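Local coordinates for replication initiator protein (Staphylococcus aureus subsp. aureus, PDB 4PTA) that probably initiates replication of staphylococcal multiresistance plasmids by binding and assembling at the replication origin, at residues 24-29 with 117-122; 55-60 with 107-112; 34-39 with 87-92. All coordinates share one frame; numbering follows the deposited sequence.

The three contacts link distant parts of the chain. Contact 1 spans the widest loop, from residues 24-29 to helix 117-127, and the other two lie between its ends; contacts 2 and 3 alternate along the chain. Contact 3 joins helices 34-44 and 79-91, its centre about 8 Å from that of the chain, while contact 2 ties the 55-60 loop to strand 108-110 of the two-stranded sheet. Contacts 1 and 3 touch, V92 and K37 meeting residues 24-29, with centres about 16 Å apart; contact 2 lies about 25 Å from contact 1, centre to centre. The helices and hairpin are consistent with a winged-helix domain, with helix 117-127 returning to its N-terminal part.

Contact 1. Residues 24-29 with 117-122; sequences FTNPNY and KNDIYE
The N26 amide and the D119 carboxylate are the flat groups that meet here, their planes turned 34° from each other. The joining bond leaves N26 almost within its own amide plane: ND2 of N26 donates to D119 OD2 at 2.7 Å, fairly straight at 159°, and is received on the syn lone pair of that oxygen. The other end of the amide is used as well. N26 OD1 takes N28 N at 2.8 Å and N28 ND2 at 3.2 Å, both in the carbonyl plane, so the amide is held from its two ends and its rotation is fixed. Within the same turn, N28 CB lies over one face of the Y29 ring, displaced from the ring centre.

D119 is shared too. D119 OD1 receives a weak bond from T25 OG1 at 3.3 Å, and OD2 also accepts from T116 N just ahead of helix 117-127. With chi1 of T25 at 57°, the hydroxyl faces D119 and the methyl is left for the next turn, where T25 CG2 lies 3.7 Å from E122 CB as the two side chains pass antiparallel to one another. V22 packs on D119 from the same chain. N26 stands at the N-cap of helix 27-30, and its bond to N28 N is the classic asparagine cap, here joined through the same amide to the first turn of helix 117-127.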
ATOM      1  N   PHE A  24      -5.589  10.181 -14.932  1.00 22.35           N
ATOM      2  CA  PHE A  24      -6.269   9.514 -16.033  1.00 29.44           C
ATOM      3  C   PHE A  24      -7.764   9.824 -16.060  1.00 37.75           C
ATOM      4  O   PHE A  24      -8.531   9.171 -16.765  1.00 39.40           O
ATOM      5  CB  PHE A  24      -6.012   8.005 -15.965  1.00 27.77           C
ATOM      6  CG  PHE A  24      -4.550   7.649 -15.978  1.00 30.67           C
ATOM      7  CD1 PHE A  24      -3.812   7.651 -14.806  1.00 24.35           C
ATOM      8  CD2 PHE A  24      -3.909   7.336 -17.165  1.00 24.54           C
ATOM      9  CE1 PHE A  24      -2.474   7.346 -14.818  1.00 19.24           C
ATOM     10  CE2 PHE A  24      -2.571   7.025 -17.179  1.00 27.14           C
ATOM     11  CZ  PHE A  24      -1.852   7.032 -16.006  1.00 26.56           C
ATOM     12  N   THR A  25      -8.172  10.834 -15.299  1.00 36.03           N
ATOM     13  CA  THR A  25      -9.568  11.258 -15.279  1.00 39.32           C
ATOM     14  C   THR A  25      -9.687  12.782 -15.360  1.00 40.14           C
ATOM     15  O   THR A  25     -10.582  13.310 -16.020  1.00 44.52           O
ATOM     16  CB  THR A  25     -10.303  10.744 -14.021  1.00 39.79           C
ATOM     17  OG1 THR A  25      -9.624  11.202 -12.847  1.00 41.27           O
ATOM     18  CG2 THR A  25     -10.346   9.226 -14.005  1.00 39.70           C
ATOM     19  N   ASN A  26      -8.780  13.485 -14.689  1.00 36.79           N
ATOM     20  CA  ASN A  26      -8.790  14.947 -14.692  1.00 43.16           C
ATOM     21  C   ASN A  26      -8.203  15.518 -15.979  1.00 50.86           C
ATOM     22  O   ASN A  26      -7.071  15.196 -16.342  1.00 47.04           O
ATOM     23  CB  ASN A  26      -8.027  15.494 -13.486  1.00 39.07           C
ATOM     24  CG  ASN A  26      -8.275  16.976 -13.259  1.00 52.05           C
ATOM     25  OD1 ASN A  26      -7.864  17.818 -14.057  1.00 46.51           O
ATOM     26  ND2 ASN A  26      -8.941  17.300 -12.153  1.00 46.61           N
ATOM     27  N   PRO A  27      -8.977  16.372 -16.674  1.00 47.97           N
ATOM     28  CA  PRO A  27      -8.562  16.971 -17.949  1.00 50.11           C
ATOM     29  C   PRO A  27      -7.239  17.718 -17.829  1.00 47.40           C
ATOM     30  O   PRO A  27      -6.440  17.698 -18.766  1.00 47.97           O
ATOM     31  CB  PRO A  27      -9.696  17.955 -18.258  1.00 40.62           C
ATOM     32  CG  PRO A  27     -10.874  17.406 -17.540  1.00 50.27           C
ATOM     33  CD  PRO A  27     -10.327  16.799 -16.277  1.00 49.52           C
ATOM     34  N   ASN A  28      -7.015  18.367 -16.690  1.00 35.52           N
ATOM     35  CA  ASN A  28      -5.754  19.052 -16.448  1.00 38.28           C
ATOM     36  C   ASN A  28      -4.569  18.111 -16.610  1.00 39.69           C
ATOM     37  O   ASN A  28      -3.512  18.506 -17.094  1.00 43.15           O
ATOM     38  CB  ASN A  28      -5.725  19.669 -15.047  1.00 42.89           C
ATOM     39  CG  ASN A  28      -6.466  20.990 -14.969  1.00 47.98           C
ATOM     40  OD1 ASN A  28      -6.006  22.001 -15.499  1.00 48.30           O
ATOM     41  ND2 ASN A  28      -7.606  20.993 -14.287  1.00 42.53           N
ATOM     42  N   TYR A  29      -4.762  16.856 -16.213  1.00 42.36           N
ATOM     43  CA  TYR A  29      -3.669  15.892 -16.129  1.00 38.44           C
ATOM     44  C   TYR A  29      -3.607  14.925 -17.310  1.00 42.60           C
ATOM     45  O   TYR A  29      -2.528  14.657 -17.832  1.00 51.84           O
ATOM     46  CB  TYR A  29      -3.764  15.107 -14.821  1.00 35.47           C
ATOM     47  CG  TYR A  29      -3.778  15.989 -13.599  1.00 35.39           C
ATOM     48  CD1 TYR A  29      -4.695  15.782 -12.578  1.00 31.61           C
ATOM     49  CD2 TYR A  29      -2.873  17.033 -13.468  1.00 31.78           C
ATOM     50  CE1 TYR A  29      -4.709  16.591 -11.460  1.00 34.89           C
ATOM     51  CE2 TYR A  29      -2.878  17.846 -12.359  1.00 27.89           C
ATOM     52  CZ  TYR A  29      -3.796  17.621 -11.356  1.00 34.31           C
ATOM     53  OH  TYR A  29      -3.796  18.436 -10.245  1.00 34.48           O
ATOM     54  N   LYS A 117     -15.258  16.664  -7.826  1.00 47.75           N
ATOM     55  CA  LYS A 117     -16.408  15.770  -7.755  1.00 51.16           C
ATOM     56  C   LYS A 117     -16.489  14.879  -8.992  1.00 47.17           C
ATOM     57  O   LYS A 117     -16.934  13.736  -8.915  1.00 40.09           O
ATOM     58  CB  LYS A 117     -17.706  16.567  -7.597  1.00 55.47           C
ATOM     59  CG  LYS A 117     -17.825  17.333  -6.289  1.00 74.27           C
ATOM     60  CD  LYS A 117     -19.208  17.958  -6.157  1.00 91.32           C
ATOM     61  CE  LYS A 117     -19.343  18.775  -4.880  1.00 94.94           C
ATOM     62  NZ  LYS A 117     -20.721  19.322  -4.723  1.00 78.08           N
ATOM     63  N   ASN A 118     -16.054  15.403 -10.136  1.00 50.91           N
ATOM     64  CA  ASN A 118     -16.069  14.624 -11.366  1.00 44.22           C
ATOM     65  C   ASN A 118     -14.978  13.563 -11.365  1.00 52.29           C
ATOM     66  O   ASN A 118     -15.216  12.426 -11.766  1.00 51.49           O
ATOM     67  CB  ASN A 118     -15.944  15.525 -12.596  1.00 57.16           C
ATOM     68  CG  ASN A 118     -16.194  14.775 -13.895  1.00 66.79           C
ATOM     69  OD1 ASN A 118     -17.340  14.478 -14.245  1.00 66.55           O
ATOM     70  ND2 ASN A 118     -15.122  14.463 -14.617  1.00 55.57           N
ATOM     71  N   ASP A 119     -13.783  13.937 -10.912  1.00 46.59           N
ATOM     72  CA  ASP A 119     -12.702  12.973 -10.751  1.00 43.69           C
ATOM     73  C   ASP A 119     -13.195  11.787  -9.933  1.00 49.11           C
ATOM     74  O   ASP A 119     -13.033  10.634 -10.328  1.00 42.26           O
ATOM     75  CB  ASP A 119     -11.495  13.616 -10.068  1.00 38.90           C
ATOM     76  CG  ASP A 119     -10.767  14.590 -10.971  1.00 48.03           C
ATOM     77  OD1 ASP A 119     -10.617  14.282 -12.171  1.00 49.95           O
ATOM     78  OD2 ASP A 119     -10.345  15.661 -10.483  1.00 41.72           O
ATOM     79  N   ILE A 120     -13.802  12.084  -8.789  1.00 41.45           N
ATOM     80  CA  ILE A 120     -14.389  11.055  -7.947  1.00 47.45           C
ATOM     81  C   ILE A 120     -15.337  10.166  -8.756  1.00 51.73           C
ATOM     82  O   ILE A 120     -15.151   8.949  -8.822  1.00 55.90           O
ATOM     83  CB  ILE A 120     -15.117  11.678  -6.739  1.00 46.94           C
ATOM     84  CG1 ILE A 120     -14.105  12.382  -5.829  1.00 44.31           C
ATOM     85  CG2 ILE A 120     -15.901  10.618  -5.973  1.00 38.15           C
ATOM     86  CD1 ILE A 120     -14.728  13.272  -4.769  1.00 45.65           C
ATOM     87  N   TYR A 121     -16.336  10.780  -9.384  1.00 43.48           N
ATOM     88  CA  TYR A 121     -17.290  10.049 -10.212  1.00 56.55           C
ATOM     89  C   TYR A 121     -16.585   9.171 -11.245  1.00 61.77           C
ATOM     90  O   TYR A 121     -16.850   7.971 -11.346  1.00 52.44           O
ATOM     91  CB  TYR A 121     -18.244  11.022 -10.904  1.00 53.48           C
ATOM     92  CG  TYR A 121     -19.127  10.379 -11.948  1.00 67.83           C
ATOM     93  CD1 TYR A 121     -20.102   9.458 -11.589  1.00 70.04           C
ATOM     94  CD2 TYR A 121     -18.993  10.700 -13.294  1.00 65.93           C
ATOM     95  CE1 TYR A 121     -20.914   8.868 -12.539  1.00 82.76           C
ATOM     96  CE2 TYR A 121     -19.801  10.116 -14.252  1.00 76.80           C
ATOM     97  CZ  TYR A 121     -20.760   9.200 -13.869  1.00 88.84           C
ATOM     98  OH  TYR A 121     -21.568   8.614 -14.818  1.00105.21           O
ATOM     99  N   GLU A 122     -15.682   9.782 -12.008  1.00 50.96           N
ATOM    100  CA  GLU A 122     -14.888   9.070 -13.000  1.00 50.29           C
ATOM    101  C   GLU A 122     -14.055   7.944 -12.388  1.00 62.70           C
ATOM    102  O   GLU A 122     -14.044   6.824 -12.902  1.00 63.55           O
ATOM    103  CB  GLU A 122     -13.981  10.045 -13.750  1.00 45.36           C
ATOM    104  CG  GLU A 122     -14.684  10.763 -14.878  1.00 65.48           C
ATOM    105  CD  GLU A 122     -15.278   9.794 -15.877  1.00 68.03           C
ATOM    106  OE1 GLU A 122     -14.526   8.950 -16.412  1.00 59.26           O
ATOM    107  OE2 GLU A 122     -16.501   9.867 -16.116  1.00 72.49           O
TER

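Contact 2. Residues 55-60 with 107-112; sequences WIDTEG and LLYLLK
Y109 runs its ring out toward the 55-60 loop and brings its phenol oxygen up to the side chain of D57, the two side chains crossing at about a right angle. Y109 OH donates to D57 OD1 at 2.7 Å, a weak bond, and D57 CB lies 3.3 Å from the same Y109 OH. The carboxylate does not lie flat on the ring: their planes are 55° apart, and D57 OD1 approaches the ring obliquely, 3.5 Å from Y109 CZ.

Both oxygens of D57 are engaged. OD1 meets the tyrosine, and D57 OD2 accepts from E59 N at 2.7 Å, the donor sitting above the carboxylate plane. This closes an Asx turn, with N61 N as a further donor to OD2. The turn is set on a type I beta turn from D57 to G60, in which G60 N returns to D57 O at 3.1 Å. With chi1 at 75°, the carboxylate is tucked over the D57 main chain, a position from which one oxygen can face the following amides and the other the phenol. Backbone donors therefore fix the carboxylate that receives Y109.

Around this pair, Y109 also bonds through its backbone to I96 of the adjacent strand 95-97, and its ring meets F5 of the third subunit edge-to-face. I56 packs on I51 of helix 47-52, while L110, the next residue of strand 108-110, turns to Y40, L43 and R44 of helix 34-44.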
ATOM      1  N   TRP A  55      15.928  17.070   3.708  1.00 60.03           N
ATOM      2  CA  TRP A  55      15.420  18.036   2.747  1.00 43.25           C
ATOM      3  C   TRP A  55      14.007  18.452   3.118  1.00 45.47           C
ATOM      4  O   TRP A  55      13.061  18.232   2.362  1.00 45.29           O
ATOM      5  CB  TRP A  55      15.442  17.447   1.338  1.00 41.93           C
ATOM      6  CG  TRP A  55      16.818  17.192   0.833  1.00 48.98           C
ATOM      7  CD1 TRP A  55      17.989  17.532   1.441  1.00 47.57           C
ATOM      8  CD2 TRP A  55      17.178  16.532  -0.389  1.00 52.58           C
ATOM      9  NE1 TRP A  55      19.055  17.130   0.676  1.00 57.95           N
ATOM     10  CE2 TRP A  55      18.583  16.513  -0.453  1.00 51.99           C
ATOM     11  CE3 TRP A  55      16.444  15.960  -1.432  1.00 49.20           C
ATOM     12  CZ2 TRP A  55      19.273  15.942  -1.518  1.00 51.91           C
ATOM     13  CZ3 TRP A  55      17.133  15.394  -2.490  1.00 58.00           C
ATOM     14  CH2 TRP A  55      18.531  15.390  -2.526  1.00 62.02           C
ATOM     15  N   ILE A  56      13.879  19.050   4.296  1.00 41.68           N
ATOM     16  CA  ILE A  56      12.602  19.531   4.794  1.00 42.37           C
ATOM     17  C   ILE A  56      12.725  21.020   5.113  1.00 53.09           C
ATOM     18  O   ILE A  56      13.626  21.427   5.849  1.00 52.27           O
ATOM     19  CB  ILE A  56      12.197  18.770   6.071  1.00 40.06           C
ATOM     20  CG1 ILE A  56      12.118  17.267   5.794  1.00 44.86           C
ATOM     21  CG2 ILE A  56      10.879  19.293   6.618  1.00 44.55           C
ATOM     22  CD1 ILE A  56      11.934  16.425   7.042  1.00 52.59           C
ATOM     23  N   ASP A  57      11.831  21.833   4.560  1.00 51.61           N
ATOM     24  CA  ASP A  57      11.882  23.270   4.812  1.00 42.45           C
ATOM     25  C   ASP A  57      11.321  23.640   6.187  1.00 47.67           C
ATOM     26  O   ASP A  57      10.991  22.769   6.991  1.00 44.22           O
ATOM     27  CB  ASP A  57      11.198  24.066   3.689  1.00 41.06           C
ATOM     28  CG  ASP A  57       9.683  23.989   3.739  1.00 41.26           C
ATOM     29  OD1 ASP A  57       9.046  24.195   2.684  1.00 37.77           O
ATOM     30  OD2 ASP A  57       9.124  23.735   4.825  1.00 37.86           O
ATOM     31  N   THR A  58      11.212  24.942   6.438  1.00 65.57           N
ATOM     32  CA  THR A  58      10.841  25.465   7.752  1.00 60.36           C
ATOM     33  C   THR A  58       9.422  25.094   8.166  1.00 53.18           C
ATOM     34  O   THR A  58       9.110  25.030   9.356  1.00 50.43           O
ATOM     35  CB  THR A  58      10.945  26.999   7.782  1.00 60.51           C
ATOM     36  OG1 THR A  58      12.038  27.424   6.961  1.00 49.88           O
ATOM     37  CG2 THR A  58      11.143  27.489   9.208  1.00 62.02           C
ATOM     38  N   GLU A  59       8.564  24.868   7.179  1.00 50.37           N
ATOM     39  CA  GLU A  59       7.158  24.583   7.433  1.00 51.00           C
ATOM     40  C   GLU A  59       6.872  23.086   7.392  1.00 50.53           C
ATOM     41  O   GLU A  59       5.731  22.657   7.564  1.00 46.60           O
ATOM     42  CB  GLU A  59       6.284  25.317   6.421  1.00 55.63           C
ATOM     43  CG  GLU A  59       6.432  26.826   6.478  1.00 66.30           C
ATOM     44  CD  GLU A  59       5.099  27.531   6.608  1.00 82.39           C
ATOM     45  OE1 GLU A  59       4.117  27.074   5.983  1.00 82.28           O
ATOM     46  OE2 GLU A  59       5.030  28.540   7.342  1.00 92.33           O
ATOM     47  N   GLY A  60       7.917  22.297   7.164  1.00 52.91           N
ATOM     48  CA  GLY A  60       7.793  20.852   7.158  1.00 53.25           C
ATOM     49  C   GLY A  60       7.588  20.256   5.778  1.00 43.70           C
ATOM     50  O   GLY A  60       7.443  19.042   5.639  1.00 44.04           O
ATOM     51  N   LEU A 107      15.955  23.804  -6.055  1.00 50.45           N
ATOM     52  CA  LEU A 107      14.995  23.145  -5.175  1.00 44.97           C
ATOM     53  C   LEU A 107      13.706  22.804  -5.918  1.00 54.90           C
ATOM     54  O   LEU A 107      13.089  23.667  -6.544  1.00 56.59           O
ATOM     55  CB  LEU A 107      14.674  23.999  -3.947  1.00 42.61           C
ATOM     56  CG  LEU A 107      15.740  24.096  -2.855  1.00 57.71           C
ATOM     57  CD1 LEU A 107      15.080  24.257  -1.492  1.00 38.99           C
ATOM     58  CD2 LEU A 107      16.638  22.874  -2.866  1.00 55.54           C
ATOM     59  N   LEU A 108      13.312  21.538  -5.844  1.00 48.42           N
ATOM     60  CA  LEU A 108      12.074  21.080  -6.459  1.00 42.22           C
ATOM     61  C   LEU A 108      11.076  20.689  -5.378  1.00 45.37           C
ATOM     62  O   LEU A 108      11.423  19.989  -4.428  1.00 48.26           O
ATOM     63  CB  LEU A 108      12.347  19.882  -7.364  1.00 46.64           C
ATOM     64  CG  LEU A 108      13.393  20.097  -8.456  1.00 50.84           C
ATOM     65  CD1 LEU A 108      13.990  18.773  -8.906  1.00 61.37           C
ATOM     66  CD2 LEU A 108      12.778  20.836  -9.621  1.00 54.51           C
ATOM     67  N   TYR A 109       9.842  21.160  -5.519  1.00 45.66           N
ATOM     68  CA  TYR A 109       8.756  20.763  -4.635  1.00 39.05           C
ATOM     69  C   TYR A 109       7.738  19.974  -5.438  1.00 36.99           C
ATOM     70  O   TYR A 109       7.097  20.522  -6.332  1.00 36.02           O
ATOM     71  CB  TYR A 109       8.059  21.987  -4.028  1.00 47.50           C
ATOM     72  CG  TYR A 109       8.747  22.605  -2.827  1.00 45.32           C
ATOM     73  CD1 TYR A 109       9.446  23.799  -2.944  1.00 59.92           C
ATOM     74  CD2 TYR A 109       8.676  22.009  -1.574  1.00 40.99           C
ATOM     75  CE1 TYR A 109      10.069  24.376  -1.851  1.00 51.26           C
ATOM     76  CE2 TYR A 109       9.299  22.576  -0.475  1.00 43.29           C
ATOM     77  CZ  TYR A 109       9.994  23.760  -0.621  1.00 54.47           C
ATOM     78  OH  TYR A 109      10.616  24.333   0.465  1.00 59.46           O
ATOM     79  N   LEU A 110       7.598  18.687  -5.137  1.00 31.30           N
ATOM     80  CA  LEU A 110       6.498  17.916  -5.699  1.00 26.07           C
ATOM     81  C   LEU A 110       5.210  18.348  -5.012  1.00 28.98           C
ATOM     82  O   LEU A 110       5.194  18.626  -3.808  1.00 24.84           O
ATOM     83  CB  LEU A 110       6.710  16.411  -5.512  1.00 29.14           C
ATOM     84  CG  LEU A 110       6.930  15.554  -6.761  1.00 30.25           C
ATOM     85  CD1 LEU A 110       6.531  14.124  -6.475  1.00 31.99           C
ATOM     86  CD2 LEU A 110       6.140  16.087  -7.935  1.00 31.59           C
ATOM     87  N   LEU A 111       4.133  18.416  -5.779  1.00 19.82           N
ATOM     88  CA  LEU A 111       2.841  18.746  -5.211  1.00 26.67           C
ATOM     89  C   LEU A 111       1.860  17.613  -5.486  1.00 29.39           C
ATOM     90  O   LEU A 111       1.958  16.926  -6.504  1.00 22.94           O
ATOM     91  CB  LEU A 111       2.323  20.059  -5.795  1.00 31.53           C
ATOM     92  CG  LEU A 111       3.303  21.233  -5.708  1.00 35.09           C
ATOM     93  CD1 LEU A 111       2.763  22.458  -6.432  1.00 34.19           C
ATOM     94  CD2 LEU A 111       3.630  21.559  -4.264  1.00 27.80           C
ATOM     95  N   LYS A 112       0.924  17.406  -4.570  1.00 25.58           N
ATOM     96  CA  LYS A 112      -0.105  16.404  -4.774  1.00 30.49           C
ATOM     97  C   LYS A 112      -1.154  16.964  -5.721  1.00 28.91           C
ATOM     98  O   LYS A 112      -1.357  18.175  -5.780  1.00 39.82           O
ATOM     99  CB  LYS A 112      -0.727  15.979  -3.444  1.00 30.39           C
ATOM    100  CG  LYS A 112      -0.496  16.963  -2.316  1.00 45.14           C
ATOM    101  CD  LYS A 112      -1.193  16.525  -1.040  1.00 50.77           C
ATOM    102  CE  LYS A 112      -0.570  15.276  -0.458  1.00 37.28           C
ATOM    103  NZ  LYS A 112      -1.157  14.955   0.874  1.00 45.40           N
TER

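Contact 3. Residues 34-39 with 87-92; sequences NDAKIA and KELENV
A36, L89 and E88 bury most of the surface here, and A36, the smallest of them, takes part in both meetings. Its CB points at helix 79-91 and is touched by two side chains from successive positions. L89 comes with one branch: L89 CD2 lies 3.8 Å from A36 CB and 3.6 Å from A36 O, so the methyl rests against both the side chain and the carbonyl of the same residue. Chi1 of L89 is -61°, which keeps the side chain swung away from the L89 carbonyl and carries the branch across to helix 34-44. The alanine offers little bulk, and the backbones are correspondingly near, with A36 CA and L89 CA 6.8 Å apart.

E88 approaches A36 with its carboxylate end. Extended beyond CG, the chain brings E88 OE1 to 3.5 Å from A36 CB, a contact of an oxygen with a methyl and not a polar bond. The polar partner of that oxygen is S33, whose OG hydrogen-bonds to E88 OE1 just ahead of helix 34-44 and also meets A36 N weakly. L32 packs against the E88 side chain, and L95 of strand 95-97 against L89.

No hydrogen bond joins the two segments directly: the contact is apolar at L89, and the polar end of E88 is bonded to S33, outside the two segments. The E88 carboxylate lies by the N-terminal end of helix 34-44, where the helix dipole would be expected to favour its negative charge. D35, whose OD2 is 6.4 Å from E88 OE1, would work mildly against this, though K84 forms a long, weak ion pair with D35.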
ATOM      1  N   ASN A  34       2.977  10.554 -20.956  1.00 38.17           N
ATOM      2  CA  ASN A  34       3.283   9.435 -20.075  1.00 31.92           C
ATOM      3  C   ASN A  34       4.649   9.582 -19.400  1.00 26.64           C
ATOM      4  O   ASN A  34       4.843   9.134 -18.272  1.00 35.38           O
ATOM      5  CB  ASN A  34       3.194   8.115 -20.842  1.00 27.93           C
ATOM      6  CG  ASN A  34       1.778   7.786 -21.273  1.00 39.37           C
ATOM      7  OD1 ASN A  34       0.809   8.213 -20.642  1.00 37.70           O
ATOM      8  ND2 ASN A  34       1.650   7.016 -22.348  1.00 44.55           N
ATOM      9  N   ASP A  35       5.592  10.221 -20.082  1.00 26.30           N
ATOM     10  CA  ASP A  35       6.915  10.435 -19.506  1.00 39.43           C
ATOM     11  C   ASP A  35       6.825  11.280 -18.234  1.00 36.15           C
ATOM     12  O   ASP A  35       7.562  11.056 -17.280  1.00 35.78           O
ATOM     13  CB  ASP A  35       7.856  11.108 -20.511  1.00 42.00           C
ATOM     14  CG  ASP A  35       8.011  10.316 -21.799  1.00 57.18           C
ATOM     15  OD1 ASP A  35       8.286   9.098 -21.732  1.00 48.40           O
ATOM     16  OD2 ASP A  35       7.855  10.917 -22.884  1.00 55.80           O
ATOM     17  N   ALA A  36       5.922  12.256 -18.231  1.00 37.72           N
ATOM     18  CA  ALA A  36       5.758  13.145 -17.083  1.00 38.37           C
ATOM     19  C   ALA A  36       4.926  12.494 -15.974  1.00 34.35           C
ATOM     20  O   ALA A  36       5.226  12.655 -14.791  1.00 21.09           O
ATOM     21  CB  ALA A  36       5.143  14.468 -17.513  1.00 30.40           C
ATOM     22  N   LYS A  37       3.883  11.765 -16.361  1.00 30.50           N
ATOM     23  CA  LYS A  37       3.099  11.000 -15.406  1.00 24.07           C
ATOM     24  C   LYS A  37       3.985  10.010 -14.658  1.00 32.71           C
ATOM     25  O   LYS A  37       3.964   9.952 -13.429  1.00 35.45           O
ATOM     26  CB  LYS A  37       1.972  10.254 -16.107  1.00 21.81           C
ATOM     27  CG  LYS A  37       1.035  11.141 -16.875  1.00 19.88           C
ATOM     28  CD  LYS A  37      -0.158  10.350 -17.363  1.00 34.43           C
ATOM     29  CE  LYS A  37      -1.189  11.260 -18.009  1.00 40.87           C
ATOM     30  NZ  LYS A  37      -2.362  10.481 -18.480  1.00 41.51           N
ATOM     31  N   ILE A  38       4.770   9.234 -15.400  1.00 25.17           N
ATOM     32  CA  ILE A  38       5.667   8.267 -14.781  1.00 26.61           C
ATOM     33  C   ILE A  38       6.766   8.966 -13.986  1.00 27.59           C
ATOM     34  O   ILE A  38       7.161   8.496 -12.921  1.00 35.25           O
ATOM     35  CB  ILE A  38       6.299   7.320 -15.820  1.00 25.71           C
ATOM     36  CG1 ILE A  38       5.236   6.396 -16.413  1.00 24.77           C
ATOM     37  CG2 ILE A  38       7.417   6.507 -15.183  1.00 20.51           C
ATOM     38  CD1 ILE A  38       5.633   5.780 -17.735  1.00 23.89           C
ATOM     39  N   ALA A  39       7.256  10.085 -14.509  1.00 23.34           N
ATOM     40  CA  ALA A  39       8.293  10.856 -13.827  1.00 23.74           C
ATOM     41  C   ALA A  39       7.792  11.301 -12.463  1.00 31.37           C
ATOM     42  O   ALA A  39       8.524  11.258 -11.472  1.00 36.90           O
ATOM     43  CB  ALA A  39       8.706  12.063 -14.661  1.00 22.58           C
ATOM     44  N   LYS A  87       8.675  21.331 -17.251  1.00 42.88           N
ATOM     45  CA  LYS A  87       7.775  22.335 -17.797  1.00 44.88           C
ATOM     46  C   LYS A  87       6.341  21.828 -17.820  1.00 38.30           C
ATOM     47  O   LYS A  87       5.400  22.588 -17.589  1.00 37.49           O
ATOM     48  CB  LYS A  87       8.213  22.750 -19.204  1.00 61.15           C
ATOM     49  CG  LYS A  87       9.482  23.586 -19.225  1.00 73.33           C
ATOM     50  CD  LYS A  87       9.887  23.971 -20.637  1.00 78.05           C
ATOM     51  CE  LYS A  87      11.215  24.713 -20.631  1.00 65.76           C
ATOM     52  NZ  LYS A  87      11.726  24.975 -22.002  1.00 58.08           N
ATOM     53  N   GLU A  88       6.185  20.540 -18.099  1.00 34.41           N
ATOM     54  CA  GLU A  88       4.863  19.927 -18.150  1.00 34.30           C
ATOM     55  C   GLU A  88       4.226  19.844 -16.770  1.00 33.70           C
ATOM     56  O   GLU A  88       3.048  20.157 -16.608  1.00 39.47           O
ATOM     57  CB  GLU A  88       4.947  18.535 -18.770  1.00 33.95           C
ATOM     58  CG  GLU A  88       4.271  18.425 -20.116  1.00 37.54           C
ATOM     59  CD  GLU A  88       4.400  17.043 -20.713  1.00 48.48           C
ATOM     60  OE1 GLU A  88       5.438  16.388 -20.478  1.00 52.85           O
ATOM     61  OE2 GLU A  88       3.462  16.609 -21.414  1.00 57.72           O
ATOM     62  N   LEU A  89       5.007  19.420 -15.780  1.00 30.24           N
ATOM     63  CA  LEU A  89       4.490  19.244 -14.430  1.00 34.04           C
ATOM     64  C   LEU A  89       4.183  20.589 -13.772  1.00 35.90           C
ATOM     65  O   LEU A  89       3.193  20.717 -13.057  1.00 34.00           O
ATOM     66  CB  LEU A  89       5.453  18.423 -13.565  1.00 30.35           C
ATOM     67  CG  LEU A  89       5.775  16.989 -14.009  1.00 29.84           C
ATOM     68  CD1 LEU A  89       6.798  16.353 -13.069  1.00 24.52           C
ATOM     69  CD2 LEU A  89       4.524  16.126 -14.108  1.00 11.83           C
ATOM     70  N   GLU A  90       5.028  21.585 -14.024  1.00 37.15           N
ATOM     71  CA  GLU A  90       4.820  22.930 -13.484  1.00 39.76           C
ATOM     72  C   GLU A  90       3.575  23.593 -14.069  1.00 31.19           C
ATOM     73  O   GLU A  90       2.821  24.257 -13.361  1.00 34.61           O
ATOM     74  CB  GLU A  90       6.052  23.807 -13.725  1.00 36.37           C
ATOM     75  CG  GLU A  90       7.286  23.350 -12.966  1.00 57.78           C
ATOM     76  CD  GLU A  90       8.512  24.188 -13.274  1.00 69.73           C
ATOM     77  OE1 GLU A  90       9.126  24.712 -12.321  1.00 75.38           O
ATOM     78  OE2 GLU A  90       8.868  24.312 -14.465  1.00 74.92           O
ATOM     79  N   ASN A  91       3.369  23.399 -15.365  1.00 36.02           N
ATOM     80  CA  ASN A  91       2.214  23.945 -16.059  1.00 31.50           C
ATOM     81  C   ASN A  91       0.896  23.500 -15.427  1.00 33.58           C
ATOM     82  O   ASN A  91      -0.123  24.179 -15.556  1.00 40.20           O
ATOM     83  CB  ASN A  91       2.263  23.556 -17.542  1.00 37.40           C
ATOM     84  CG  ASN A  91       1.169  24.217 -18.363  1.00 45.09           C
ATOM     85  OD1 ASN A  91       1.246  25.402 -18.683  1.00 60.44           O
ATOM     86  ND2 ASN A  91       0.149  23.446 -18.721  1.00 45.60           N
ATOM     87  N   VAL A  92       0.922  22.361 -14.741  1.00 39.63           N
ATOM     88  CA  VAL A  92      -0.275  21.823 -14.094  1.00 30.07           C
ATOM     89  C   VAL A  92      -0.185  21.864 -12.568  1.00 28.08           C
ATOM     90  O   VAL A  92      -0.971  21.217 -11.875  1.00 38.85           O
ATOM     91  CB  VAL A  92      -0.577  20.381 -14.557  1.00 33.29           C
ATOM     92  CG1 VAL A  92      -1.202  20.388 -15.938  1.00 33.57           C
ATOM     93  CG2 VAL A  92       0.689  19.534 -14.537  1.00 33.34           C
TER